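PDB 3DJE: fructosyl amine: oxygen oxidoreductase from Aspergillus fumigatus, which probably catalyses the FAD-dependent oxidative removal of sugar from fructosyl amino acids, with molecular oxygen as the electron acceptor. Local coordinates for residues I275-E280 against R314-E319; R131-E136 against P255-I260; N49-V54 against E267-R272. One frame throughout, in Å; residues are numbered along the deposited sequence.

Interaction 1: I275-E280 against R314-E319; sequences IKICDE and RALLKE. With FSA (1-S-(carboxymethyl)-1-thio-beta-D-fructopyranose), chain D.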
loop_
_atom_site.group_PDB
_atom_site.type_symbol
_atom_site.label_atom_id
_atom_site.label_comp_id
_atom_site.label_asym_id
_atom_site.label_seq_id
_atom_site.Cartn_x
_atom_site.Cartn_y
_atom_site.Cartn_z
ATOM N N ILE A 275 6.700 -4.935 -17.266
ATOM C CA ILE A 275 5.291 -4.683 -16.923
ATOM C C ILE A 275 4.998 -5.372 -15.601
ATOM O O ILE A 275 5.201 -6.581 -15.467
ATOM C CB ILE A 275 4.309 -5.219 -18.006
ATOM C CG1 ILE A 275 4.498 -4.448 -19.324
ATOM C CG2 ILE A 275 2.836 -5.110 -17.531
ATOM C CD1 ILE A 275 3.767 -5.082 -20.553
ATOM N N LYS A 276 4.527 -4.597 -14.628
ATOM C CA LYS A 276 4.065 -5.150 -13.370
ATOM C C LYS A 276 2.584 -5.526 -13.462
ATOM O O LYS A 276 1.746 -4.715 -13.882
ATOM C CB LYS A 276 4.282 -4.150 -12.233
ATOM C CG LYS A 276 3.940 -4.740 -10.864
ATOM C CD LYS A 276 3.849 -3.671 -9.817
ATOM C CE LYS A 276 2.514 -3.730 -9.126
ATOM N NZ LYS A 276 2.262 -2.418 -8.499
ATOM N N ILE A 277 2.278 -6.750 -13.036
ATOM C CA ILE A 277 0.916 -7.303 -13.078
ATOM C C ILE A 277 0.544 -7.870 -11.710
ATOM O O ILE A 277 1.337 -8.587 -11.092
ATOM C CB ILE A 277 0.806 -8.462 -14.118
ATOM C CG1 ILE A 277 1.286 -8.005 -15.496
ATOM C CG2 ILE A 277 -0.628 -8.988 -14.207
ATOM C CD1 ILE A 277 2.318 -8.917 -16.086
ATOM N N CYS A 278 -0.662 -7.546 -11.251
ATOM C CA CYS A 278 -1.219 -8.130 -10.032
ATOM C C CYS A 278 -2.509 -8.870 -10.351
ATOM O O CYS A 278 -3.373 -8.329 -11.042
ATOM C CB CYS A 278 -1.542 -7.055 -9.005
ATOM S SG CYS A 278 -0.086 -6.219 -8.336
ATOM N N ASP A 279 -2.619 -10.097 -9.845
ATOM C CA ASP A 279 -3.888 -10.829 -9.827
ATOM C C ASP A 279 -4.717 -10.357 -8.639
ATOM O O ASP A 279 -4.251 -10.408 -7.508
ATOM C CB ASP A 279 -3.654 -12.345 -9.759
ATOM C CG ASP A 279 -2.810 -12.785 -8.545
ATOM O OD1 ASP A 279 -1.697 -12.237 -8.329
ATOM O OD2 ASP A 279 -3.257 -13.705 -7.813
ATOM N N GLU A 280 -5.943 -9.903 -8.882
ATOM C CA GLU A 280 -6.781 -9.433 -7.784
ATOM C C GLU A 280 -7.473 -10.581 -7.036
ATOM O O GLU A 280 -7.914 -11.566 -7.628
ATOM C CB GLU A 280 -7.788 -8.368 -8.270
ATOM C CG GLU A 280 -8.670 -7.719 -7.182
ATOM C CD GLU A 280 -7.913 -6.916 -6.099
ATOM O OE1 GLU A 280 -6.705 -6.626 -6.270
ATOM O OE2 GLU A 280 -8.539 -6.584 -5.066
ATOM N N ARG A 314 -1.809 -15.381 -15.335
ATOM C CA ARG A 314 -1.817 -15.792 -16.743
ATOM C C ARG A 314 -3.235 -15.807 -17.311
ATOM O O ARG A 314 -3.421 -15.521 -18.495
ATOM C CB ARG A 314 -1.092 -17.128 -16.933
ATOM C CG ARG A 314 0.368 -17.073 -16.464
ATOM C CD ARG A 314 1.189 -18.243 -16.948
ATOM N NE ARG A 314 2.569 -18.176 -16.467
ATOM C CZ ARG A 314 3.532 -17.428 -17.004
ATOM N NH1 ARG A 314 4.750 -17.457 -16.480
ATOM N NH2 ARG A 314 3.284 -16.646 -18.054
ATOM N N ALA A 315 -4.223 -16.098 -16.461
ATOM C CA ALA A 315 -5.640 -16.006 -16.848
ATOM C C ALA A 315 -6.041 -14.566 -17.185
ATOM O O ALA A 315 -6.740 -14.312 -18.173
ATOM C CB ALA A 315 -6.534 -16.579 -15.762
ATOM N N LEU A 316 -5.606 -13.628 -16.348
ATOM C CA LEU A 316 -5.813 -12.206 -16.587
ATOM C C LEU A 316 -5.170 -11.785 -17.907
ATOM O O LEU A 316 -5.781 -11.062 -18.706
ATOM C CB LEU A 316 -5.212 -11.396 -15.431
ATOM C CG LEU A 316 -4.990 -9.887 -15.634
ATOM C CD1 LEU A 316 -6.291 -9.116 -15.858
ATOM C CD2 LEU A 316 -4.222 -9.345 -14.444
ATOM N N LEU A 317 -3.927 -12.212 -18.123
ATOM C CA LEU A 317 -3.212 -11.845 -19.348
ATOM C C LEU A 317 -3.925 -12.405 -20.580
ATOM O O LEU A 317 -3.989 -11.756 -21.611
ATOM C CB LEU A 317 -1.760 -12.319 -19.318
ATOM C CG LEU A 317 -0.867 -11.580 -18.316
ATOM C CD1 LEU A 317 0.471 -12.290 -18.165
ATOM C CD2 LEU A 317 -0.683 -10.114 -18.747
ATOM N N LYS A 318 -4.469 -13.613 -20.460
ATOM C CA LYS A 318 -5.196 -14.194 -21.594
ATOM C C LYS A 318 -6.365 -13.316 -22.042
ATOM O O LYS A 318 -6.649 -13.223 -23.238
ATOM C CB LYS A 318 -5.680 -15.615 -21.273
ATOM C CG LYS A 318 -6.267 -16.356 -22.471
ATOM C CD LYS A 318 -5.238 -17.256 -23.135
ATOM C CE LYS A 318 -5.049 -18.572 -22.377
ATOM N NZ LYS A 318 -4.426 -18.386 -21.029
ATOM N N GLU A 319 -7.021 -12.658 -21.081
ATOM C CA GLU A 319 -8.191 -11.823 -21.343
ATOM C C GLU A 319 -7.846 -10.436 -21.878
ATOM O O GLU A 319 -8.737 -9.720 -22.350
ATOM C CB GLU A 319 -9.018 -11.656 -20.062
ATOM C CG GLU A 319 -9.603 -12.960 -19.523
ATOM C CD GLU A 319 -10.523 -12.777 -18.325
ATOM O OE1 GLU A 319 -10.775 -11.629 -17.885
ATOM O OE2 GLU A 319 -11.000 -13.807 -17.808
HETATM O OAB FSA D . -5.672 2.036 -3.988
HETATM C CAL FSA D . -5.700 1.726 -5.199
HETATM O OAA FSA D . -6.173 2.495 -6.075
HETATM C CAH FSA D . -5.180 0.382 -5.669
HETATM S SAK FSA D . -4.709 -0.666 -4.329
HETATM C C1 FSA D . -4.288 -2.057 -5.342
HETATM C C2 FSA D . -4.322 -3.359 -4.529
HETATM O O2 FSA D . -3.552 -4.369 -5.202
HETATM C C3 FSA D . -5.758 -3.861 -4.347
HETATM O O3 FSA D . -6.315 -4.235 -5.616
HETATM C C4 FSA D . -5.842 -5.012 -3.339
HETATM O O4 FSA D . -7.221 -5.311 -3.065
HETATM C C5 FSA D . -5.149 -4.664 -2.018
HETATM O O5 FSA D . -5.887 -3.675 -1.295
HETATM C C6 FSA D . -3.735 -4.180 -2.300
HETATM O O6 FSA D . -3.779 -3.075 -3.220
#

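Interaction 2: R131-E136 against P255-I260; sequences RKLAPE and PVIFNI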
loop_
_atom_site.group_PDB
_atom_site.type_symbol
_atom_site.label_atom_id
_atom_site.label_comp_id
_atom_site.label_asym_id
_atom_site.label_seq_id
_atom_site.Cartn_x
_atom_site.Cartn_y
_atom_site.Cartn_z
ATOM N N ARG A 131 -9.944 -2.612 -26.288
ATOM C CA ARG A 131 -8.754 -2.756 -27.136
ATOM C C ARG A 131 -8.229 -1.406 -27.595
ATOM O O ARG A 131 -7.021 -1.235 -27.758
ATOM C CB ARG A 131 -9.035 -3.632 -28.360
ATOM C CG ARG A 131 -9.332 -5.057 -28.015
ATOM C CD ARG A 131 -9.220 -5.942 -29.240
ATOM N NE ARG A 131 -9.995 -7.150 -29.011
ATOM C CZ ARG A 131 -11.229 -7.355 -29.458
ATOM N NH1 ARG A 131 -11.839 -6.454 -30.225
ATOM N NH2 ARG A 131 -11.844 -8.489 -29.154
ATOM N N LYS A 132 -9.140 -0.453 -27.792
ATOM C CA LYS A 132 -8.785 0.870 -28.300
ATOM C C LYS A 132 -8.135 1.763 -27.242
ATOM O O LYS A 132 -7.764 2.910 -27.533
ATOM C CB LYS A 132 -10.022 1.563 -28.888
ATOM C CG LYS A 132 -10.410 1.073 -30.290
ATOM C CD LYS A 132 -11.868 1.388 -30.621
ATOM C CE LYS A 132 -12.310 0.797 -31.976
ATOM N NZ LYS A 132 -12.140 1.752 -33.114
ATOM N N LEU A 133 -8.001 1.255 -26.017
ATOM C CA LEU A 133 -7.318 2.025 -24.960
ATOM C C LEU A 133 -5.797 2.082 -25.156
ATOM O O LEU A 133 -5.091 2.825 -24.462
ATOM C CB LEU A 133 -7.650 1.462 -23.570
ATOM C CG LEU A 133 -9.106 1.596 -23.109
ATOM C CD1 LEU A 133 -9.308 0.876 -21.777
ATOM C CD2 LEU A 133 -9.537 3.056 -23.025
ATOM N N ALA A 134 -5.304 1.266 -26.079
ATOM C CA ALA A 134 -3.881 1.179 -26.377
ATOM C C ALA A 134 -3.696 1.000 -27.877
ATOM O O ALA A 134 -4.648 0.626 -28.574
ATOM C CB ALA A 134 -3.254 0.009 -25.627
ATOM N N PRO A 135 -2.476 1.275 -28.385
ATOM C CA PRO A 135 -2.198 0.998 -29.792
ATOM C C PRO A 135 -2.497 -0.436 -30.199
ATOM O O PRO A 135 -2.453 -1.354 -29.371
ATOM C CB PRO A 135 -0.696 1.274 -29.916
ATOM C CG PRO A 135 -0.417 2.280 -28.891
ATOM C CD PRO A 135 -1.318 1.901 -27.718
ATOM N N GLU A 136 -2.770 -0.626 -31.484
ATOM C CA GLU A 136 -3.036 -1.950 -32.016
ATOM C C GLU A 136 -1.851 -2.863 -31.733
ATOM O O GLU A 136 -0.701 -2.493 -31.981
ATOM C CB GLU A 136 -3.294 -1.860 -33.521
ATOM C CG GLU A 136 -4.351 -2.825 -34.014
ATOM C CD GLU A 136 -4.801 -2.507 -35.428
ATOM O OE1 GLU A 136 -4.842 -1.304 -35.791
ATOM O OE2 GLU A 136 -5.115 -3.462 -36.173
ATOM N N PRO A 255 -2.795 3.543 -20.444
ATOM C CA PRO A 255 -3.393 3.789 -19.135
ATOM C C PRO A 255 -3.269 2.571 -18.233
ATOM O O PRO A 255 -3.008 1.470 -18.715
ATOM C CB PRO A 255 -4.867 4.056 -19.463
ATOM C CG PRO A 255 -5.104 3.356 -20.759
ATOM C CD PRO A 255 -3.804 3.476 -21.521
ATOM N N VAL A 256 -3.442 2.772 -16.930
ATOM C CA VAL A 256 -3.533 1.641 -16.004
ATOM C C VAL A 256 -4.813 0.889 -16.340
ATOM O O VAL A 256 -5.874 1.497 -16.469
ATOM C CB VAL A 256 -3.593 2.124 -14.552
ATOM C CG1 VAL A 256 -3.720 0.942 -13.601
ATOM C CG2 VAL A 256 -2.346 2.960 -14.235
ATOM N N ILE A 257 -4.697 -0.429 -16.492
ATOM C CA ILE A 257 -5.841 -1.299 -16.809
ATOM C C ILE A 257 -6.171 -2.101 -15.552
ATOM O O ILE A 257 -5.338 -2.865 -15.082
ATOM C CB ILE A 257 -5.504 -2.246 -17.984
ATOM C CG1 ILE A 257 -5.118 -1.439 -19.232
ATOM C CG2 ILE A 257 -6.661 -3.229 -18.243
ATOM C CD1 ILE A 257 -6.214 -0.536 -19.779
ATOM N N PHE A 258 -7.378 -1.928 -15.013
ATOM C CA PHE A 258 -7.714 -2.466 -13.695
ATOM C C PHE A 258 -9.110 -3.078 -13.724
ATOM O O PHE A 258 -10.069 -2.415 -14.104
ATOM C CB PHE A 258 -7.636 -1.311 -12.690
ATOM C CG PHE A 258 -7.426 -1.715 -11.239
ATOM C CD1 PHE A 258 -6.348 -1.189 -10.521
ATOM C CD2 PHE A 258 -8.325 -2.541 -10.567
ATOM C CE1 PHE A 258 -6.142 -1.504 -9.164
ATOM C CE2 PHE A 258 -8.122 -2.874 -9.203
ATOM C CZ PHE A 258 -7.027 -2.347 -8.505
ATOM N N ASN A 259 -9.210 -4.360 -13.385
ATOM C CA ASN A 259 -10.510 -5.000 -13.187
ATOM C C ASN A 259 -10.505 -5.564 -11.781
ATOM O O ASN A 259 -9.631 -6.366 -11.425
ATOM C CB ASN A 259 -10.760 -6.098 -14.230
ATOM C CG ASN A 259 -12.123 -6.766 -14.072
ATOM O OD1 ASN A 259 -12.434 -7.326 -13.025
ATOM N ND2 ASN A 259 -12.924 -6.744 -15.137
ATOM N N ILE A 260 -11.487 -5.144 -10.994
ATOM C CA ILE A 260 -11.497 -5.441 -9.563
ATOM C C ILE A 260 -11.816 -6.908 -9.255
ATOM O O ILE A 260 -11.755 -7.325 -8.102
ATOM C CB ILE A 260 -12.416 -4.472 -8.786
ATOM C CG1 ILE A 260 -13.895 -4.724 -9.103
ATOM C CG2 ILE A 260 -12.026 -3.025 -9.096
ATOM C CD1 ILE A 260 -14.856 -3.911 -8.249
#

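Interaction 3: N49-V54 against E267-R272; sequences NDVNKV and EPDEER. With FAD (flavin-adenine dinucleotide), chain C.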
loop_
_atom_site.group_PDB
_atom_site.type_symbol
_atom_site.label_atom_id
_atom_site.label_comp_id
_atom_site.label_asym_id
_atom_site.label_seq_id
_atom_site.Cartn_x
_atom_site.Cartn_y
_atom_site.Cartn_z
ATOM N N ASN A 49 7.711 -0.384 -1.818
ATOM C CA ASN A 49 8.859 -0.667 -2.659
ATOM C C ASN A 49 8.428 -1.429 -3.905
ATOM O O ASN A 49 8.503 -2.666 -3.968
ATOM C CB ASN A 49 9.957 -1.407 -1.899
ATOM C CG ASN A 49 11.232 -1.522 -2.710
ATOM O OD1 ASN A 49 11.248 -1.209 -3.910
ATOM N ND2 ASN A 49 12.312 -1.965 -2.067
ATOM N N ASP A 50 7.967 -0.668 -4.896
ATOM C CA ASP A 50 7.319 -1.224 -6.080
ATOM C C ASP A 50 7.593 -0.244 -7.214
ATOM O O ASP A 50 7.711 0.971 -6.981
ATOM C CB ASP A 50 5.811 -1.265 -5.766
ATOM C CG ASP A 50 4.997 -2.175 -6.673
ATOM O OD1 ASP A 50 5.388 -2.432 -7.829
ATOM O OD2 ASP A 50 3.899 -2.599 -6.213
ATOM N N VAL A 51 7.680 -0.748 -8.444
ATOM C CA VAL A 51 7.923 0.154 -9.599
ATOM C C VAL A 51 6.707 1.009 -10.004
ATOM O O VAL A 51 6.841 2.014 -10.720
ATOM C CB VAL A 51 8.553 -0.606 -10.830
ATOM C CG1 VAL A 51 9.918 -1.170 -10.463
ATOM C CG2 VAL A 51 7.613 -1.700 -11.371
ATOM N N ASN A 52 5.536 0.645 -9.509
ATOM C CA ASN A 52 4.361 1.469 -9.740
ATOM C C ASN A 52 3.244 1.152 -8.789
ATOM O O ASN A 52 3.076 0.010 -8.341
ATOM C CB ASN A 52 3.863 1.367 -11.183
ATOM C CG ASN A 52 3.965 -0.044 -11.733
ATOM O OD1 ASN A 52 3.650 -1.020 -11.045
ATOM N ND2 ASN A 52 4.422 -0.158 -12.977
ATOM N N LYS A 53 2.496 2.200 -8.487
ATOM C CA LYS A 53 1.264 2.110 -7.703
ATOM C C LYS A 53 0.211 2.985 -8.366
ATOM O O LYS A 53 0.530 4.018 -8.980
ATOM C CB LYS A 53 1.473 2.588 -6.256
ATOM C CG LYS A 53 2.455 1.756 -5.412
ATOM C CD LYS A 53 1.917 0.386 -5.025
ATOM C CE LYS A 53 2.809 -0.183 -3.937
ATOM N NZ LYS A 53 2.567 -1.624 -3.635
ATOM N N VAL A 54 -1.051 2.597 -8.210
ATOM C CA VAL A 54 -2.148 3.396 -8.755
ATOM C C VAL A 54 -2.379 4.631 -7.875
ATOM O O VAL A 54 -2.437 4.527 -6.643
ATOM C CB VAL A 54 -3.465 2.594 -8.815
ATOM C CG1 VAL A 54 -4.544 3.422 -9.507
ATOM C CG2 VAL A 54 -3.280 1.298 -9.568
ATOM N N GLU A 267 1.858 0.374 -17.782
ATOM C CA GLU A 267 2.896 0.516 -18.799
ATOM C C GLU A 267 4.256 0.035 -18.270
ATOM O O GLU A 267 4.525 0.102 -17.052
ATOM C CB GLU A 267 2.987 1.961 -19.309
ATOM C CG GLU A 267 3.570 2.938 -18.297
ATOM C CD GLU A 267 3.735 4.310 -18.885
ATOM O OE1 GLU A 267 4.452 4.434 -19.904
ATOM O OE2 GLU A 267 3.151 5.268 -18.341
ATOM N N PRO A 268 5.123 -0.458 -19.168
ATOM C CA PRO A 268 6.427 -0.974 -18.721
ATOM C C PRO A 268 7.306 0.075 -18.042
ATOM O O PRO A 268 7.279 1.251 -18.423
ATOM C CB PRO A 268 7.090 -1.454 -20.022
ATOM C CG PRO A 268 6.336 -0.798 -21.119
ATOM C CD PRO A 268 4.927 -0.644 -20.618
ATOM N N ASP A 269 8.068 -0.350 -17.038
ATOM C CA ASP A 269 8.988 0.586 -16.380
ATOM C C ASP A 269 10.124 0.960 -17.332
ATOM O O ASP A 269 10.373 0.268 -18.335
ATOM C CB ASP A 269 9.478 0.066 -15.003
ATOM C CG ASP A 269 10.690 -0.882 -15.070
ATOM O OD1 ASP A 269 10.960 -1.535 -16.097
ATOM O OD2 ASP A 269 11.363 -1.011 -14.021
ATOM N N GLU A 270 10.784 2.079 -17.056
ATOM C CA GLU A 270 11.848 2.532 -17.943
ATOM C C GLU A 270 13.110 1.708 -17.786
ATOM O O GLU A 270 13.748 1.357 -18.786
ATOM C CB GLU A 270 12.157 4.016 -17.709
ATOM C CG GLU A 270 11.100 4.967 -18.239
ATOM C CD GLU A 270 10.939 4.912 -19.765
ATOM O OE1 GLU A 270 11.919 4.598 -20.481
ATOM O OE2 GLU A 270 9.820 5.186 -20.247
ATOM N N GLU A 271 13.460 1.402 -16.533
ATOM C CA GLU A 271 14.735 0.749 -16.215
ATOM C C GLU A 271 14.899 -0.544 -16.990
ATOM O O GLU A 271 15.914 -0.736 -17.658
ATOM C CB GLU A 271 14.848 0.464 -14.718
ATOM C CG GLU A 271 15.434 1.589 -13.899
ATOM C CD GLU A 271 15.368 1.310 -12.396
ATOM O OE1 GLU A 271 14.991 0.181 -11.990
ATOM O OE2 GLU A 271 15.682 2.230 -11.612
ATOM N N ARG A 272 13.894 -1.416 -16.909
ATOM C CA ARG A 272 14.017 -2.780 -17.430
ATOM C C ARG A 272 12.964 -3.176 -18.450
ATOM O O ARG A 272 12.966 -4.319 -18.932
ATOM C CB ARG A 272 14.011 -3.797 -16.285
ATOM C CG ARG A 272 15.169 -3.675 -15.301
ATOM C CD ARG A 272 15.047 -4.748 -14.222
ATOM N NE ARG A 272 16.176 -4.725 -13.289
ATOM C CZ ARG A 272 16.204 -4.064 -12.133
ATOM N NH1 ARG A 272 15.163 -3.330 -11.730
ATOM N NH2 ARG A 272 17.294 -4.133 -11.376
HETATM P PA FAD C . 5.276 -0.349 4.599
HETATM O O1A FAD C . 5.560 0.619 3.534
HETATM O O2A FAD C . 5.198 -1.800 4.244
HETATM O O5B FAD C . 6.386 -0.075 5.692
HETATM C C5B FAD C . 6.549 -0.889 6.857
HETATM C C4B FAD C . 8.008 -0.733 7.304
HETATM O O4B FAD C . 8.039 -1.380 8.590
HETATM C C3B FAD C . 8.900 -1.564 6.353
HETATM O O3B FAD C . 9.884 -0.737 5.710
HETATM C C2B FAD C . 9.540 -2.573 7.320
HETATM O O2B FAD C . 10.942 -2.839 7.002
HETATM C C1B FAD C . 9.337 -1.880 8.696
HETATM N N9A FAD C . 9.578 -2.897 9.765
HETATM C C8A FAD C . 9.203 -4.193 9.794
HETATM N N7A FAD C . 9.681 -4.761 10.921
HETATM C C5A FAD C . 10.357 -3.820 11.596
HETATM C C6A FAD C . 11.073 -3.815 12.798
HETATM N N6A FAD C . 11.187 -4.950 13.527
HETATM N N1A FAD C . 11.651 -2.668 13.204
HETATM C C2A FAD C . 11.552 -1.543 12.484
HETATM N N3A FAD C . 10.880 -1.514 11.329
HETATM C C4A FAD C . 10.280 -2.640 10.873
HETATM N N1 FAD C . -1.639 1.520 -2.416
HETATM C C2 FAD C . -2.014 2.542 -3.287
HETATM O O2 FAD C . -2.279 3.673 -2.877
HETATM N N3 FAD C . -2.095 2.267 -4.653
HETATM C C4 FAD C . -1.824 1.002 -5.164
HETATM O O4 FAD C . -1.903 0.797 -6.382
HETATM C C4X FAD C . -1.467 -0.021 -4.274
HETATM N N5 FAD C . -1.205 -1.305 -4.750
HETATM C C5X FAD C . -0.681 -2.261 -3.884
HETATM C C6 FAD C . -0.229 -3.465 -4.418
HETATM C C7 FAD C . 0.342 -4.424 -3.591
HETATM C C7M FAD C . 0.800 -5.742 -4.232
HETATM C C8 FAD C . 0.490 -4.176 -2.227
HETATM C C8M FAD C . 1.197 -5.214 -1.325
HETATM C C9 FAD C . 0.049 -2.954 -1.699
HETATM C C9A FAD C . -0.529 -1.984 -2.527
HETATM N N10 FAD C . -0.993 -0.753 -2.024
HETATM C C10 FAD C . -1.377 0.252 -2.910
HETATM C "C1'" FAD C . -1.059 -0.515 -0.575
HETATM C "C2'" FAD C . 0.193 0.231 -0.113
HETATM O "O2'" FAD C . 1.360 -0.323 -0.759
HETATM C "C3'" FAD C . 0.315 0.114 1.403
HETATM O "O3'" FAD C . -0.962 0.412 2.005
HETATM C "C4'" FAD C . 1.340 1.097 1.980
HETATM O "O4'" FAD C . 2.552 1.102 1.226
HETATM C "C5'" FAD C . 1.651 0.694 3.426
HETATM O "O5'" FAD C . 2.568 1.638 4.003
HETATM P P FAD C . 3.124 1.411 5.490
HETATM O O1P FAD C . 1.970 1.215 6.416
HETATM O O2P FAD C . 4.097 2.498 5.722
HETATM O O3P FAD C . 3.939 0.027 5.416
HETATM O O HOH W 1 5.001 -1.815 -15.046
HETATM O O HOH W 2 5.754 1.830 -15.297
#

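Interaction 1: I275-E280 against R314-E319
Ile277 turns its CG2 branch anti to the backbone N and lays CG1 beside it (chi1 -54°), while Leu316 reaches back from the helix with CG anti to its own N (chi1 165°). These two torsions bring Ile277 CG2 and Leu316 CD2 to 3.6 Å, the tighter of the two apolar contacts. The other branch of Ile277 is used as well: its CD1 meets Leu317 CD2 at 4.2 Å, the two side chains running at about a right angle. One strand residue is thus shared by two consecutive helical leucines. Leu316 CD2 also rests 3.7 Å from the carbonyl O of Cys278, packing against the backbone beyond Ile277.

The helix axis passes 8.8 Å from that of the strand, and Val313 from the preceding turn also packs on Ile277. At the end of the segment, Glu280 faces the bound FSA. With its chain bent at the CB-CG bond (chi2 63°), it accepts hydrogen bonds from two adjacent sugar hydroxyls, FSA O3 to OE1 at 2.5 Å and FSA O4 to OE2 at 2.7 Å. The arrangement is a helix-on-sheet layer: helix 307-320 backs strand 274-289, the strand that leads into Glu280 of the sugar-binding pocket.

Interaction 2: R131-E136 against P255-I260
Leu133 and Ile257 approach with their side chains at a slant, each offering a CD1 methyl, and the two methyls meet at 3.9 Å. Leu133 is extended, with CG anti to the carbonyl carbon (chi1 -66°) and chi2 close to trans, which sends CD1 out from the loop toward the strand. Ile257 is folded more compactly. Its CG1 lies beside the backbone N (chi1 -59°) and a second turn of similar size at chi2 places CD1 opposite the leucine.

Pro255 completes the contact at the backbone of Leu133. Its ring presents CD to the carbonyl O of Leu133 at 3.3 Å, and CG stands 3.7 Å from that same Leu133 O, so the oxygen rests against ring carbons CD and CG. Pro255 CG is also 4.2 Å from Leu133 CB. The fit is therefore apolar except for this one oxygen.

Leu133 stands at the third position of a type I turn from Arg131 to Ala134, closed by a weak bond from Ala134 N to Arg131 O at 3.5 Å. Arg131 ties the end of the preceding helix to what follows through Asp142 and the carbonyl of Gly141. Phe150 of strand 147-151 touches both Leu133 and Pro255, and Ala134 packs on Ile254. The turn after helix 127-131 thus lies against strand 256-259, which itself runs between the parallel strand 96-100 and the antiparallel strand 263-265.

Interaction 3: N49-V54 against E267-R272
Val51 and Asp269 touch where the valine CG1 methyl comes within 3.8 Å of Asp269 OD2, a packing contact between a methyl and a carboxylate oxygen. Beside it lies a tentative water bridge, resting on one of two Asn52 conformers. In that conformer ND2 donates to a water at 2.7 Å, and this water donates in turn to Glu267 O at 2.8 Å. A second water also donates to Glu267 O, but its bond from Asn52 ND2 is weak.

The next shell fixes both sides. Asp269 has CG between its backbone N and carbonyl carbon (chi1 85°), which swings OD1 over the following turn. There it takes the N-H of Arg272 at 3.0 Å, from 44° above the carboxylate plane, forming an Asx motif, and accepts from Glu274 N as well. Glu267 is anchored through its carboxylate by Asn253 N and Trp157 NE1. Behind Asn52 the chain runs onto the flavin: Val54 N donates to FAD O4 at 2.7 Å, and FAD N3 donates to Val54 O at 3.0 Å, nearly straight at 167°. Lys53 lies over the ring system, its CD 3.5 Å from FAD C4X, and its NZ forms a salt bridge with Asp50 OD2 at 3.1 Å, using the anti lone pair of that oxygen.

To the extent that this Asn52 conformer is populated, water carries the polar link between loop 267-272 and the flavin-binding strand. At the flavin itself, the Val54 N-H on O4 would be expected to help stabilise the reduced isoalloxazine.

The three contacts touch one another pairwise, and each has a residue in the FSA pocket. Interactions 1 and 3 are joined by Lys276, whose NZ makes a salt bridge with Asp50 OD2 at 2.8 Å and a hydrogen bond with Asn52 O at 2.6 Å. Interactions 2 and 3 meet at the pocket: Phe258 CE1 is 4.0 Å from Val54 CG2, and both residues touch FSA. Glu280 of interaction 1 packs against the C-terminal end of segment 255-260, its CG 3.2 Å from Ile260 O. Thus each of the three brings a pocket residue to FSA, from segments whose contact centres lie about 12 to 16 Å apart.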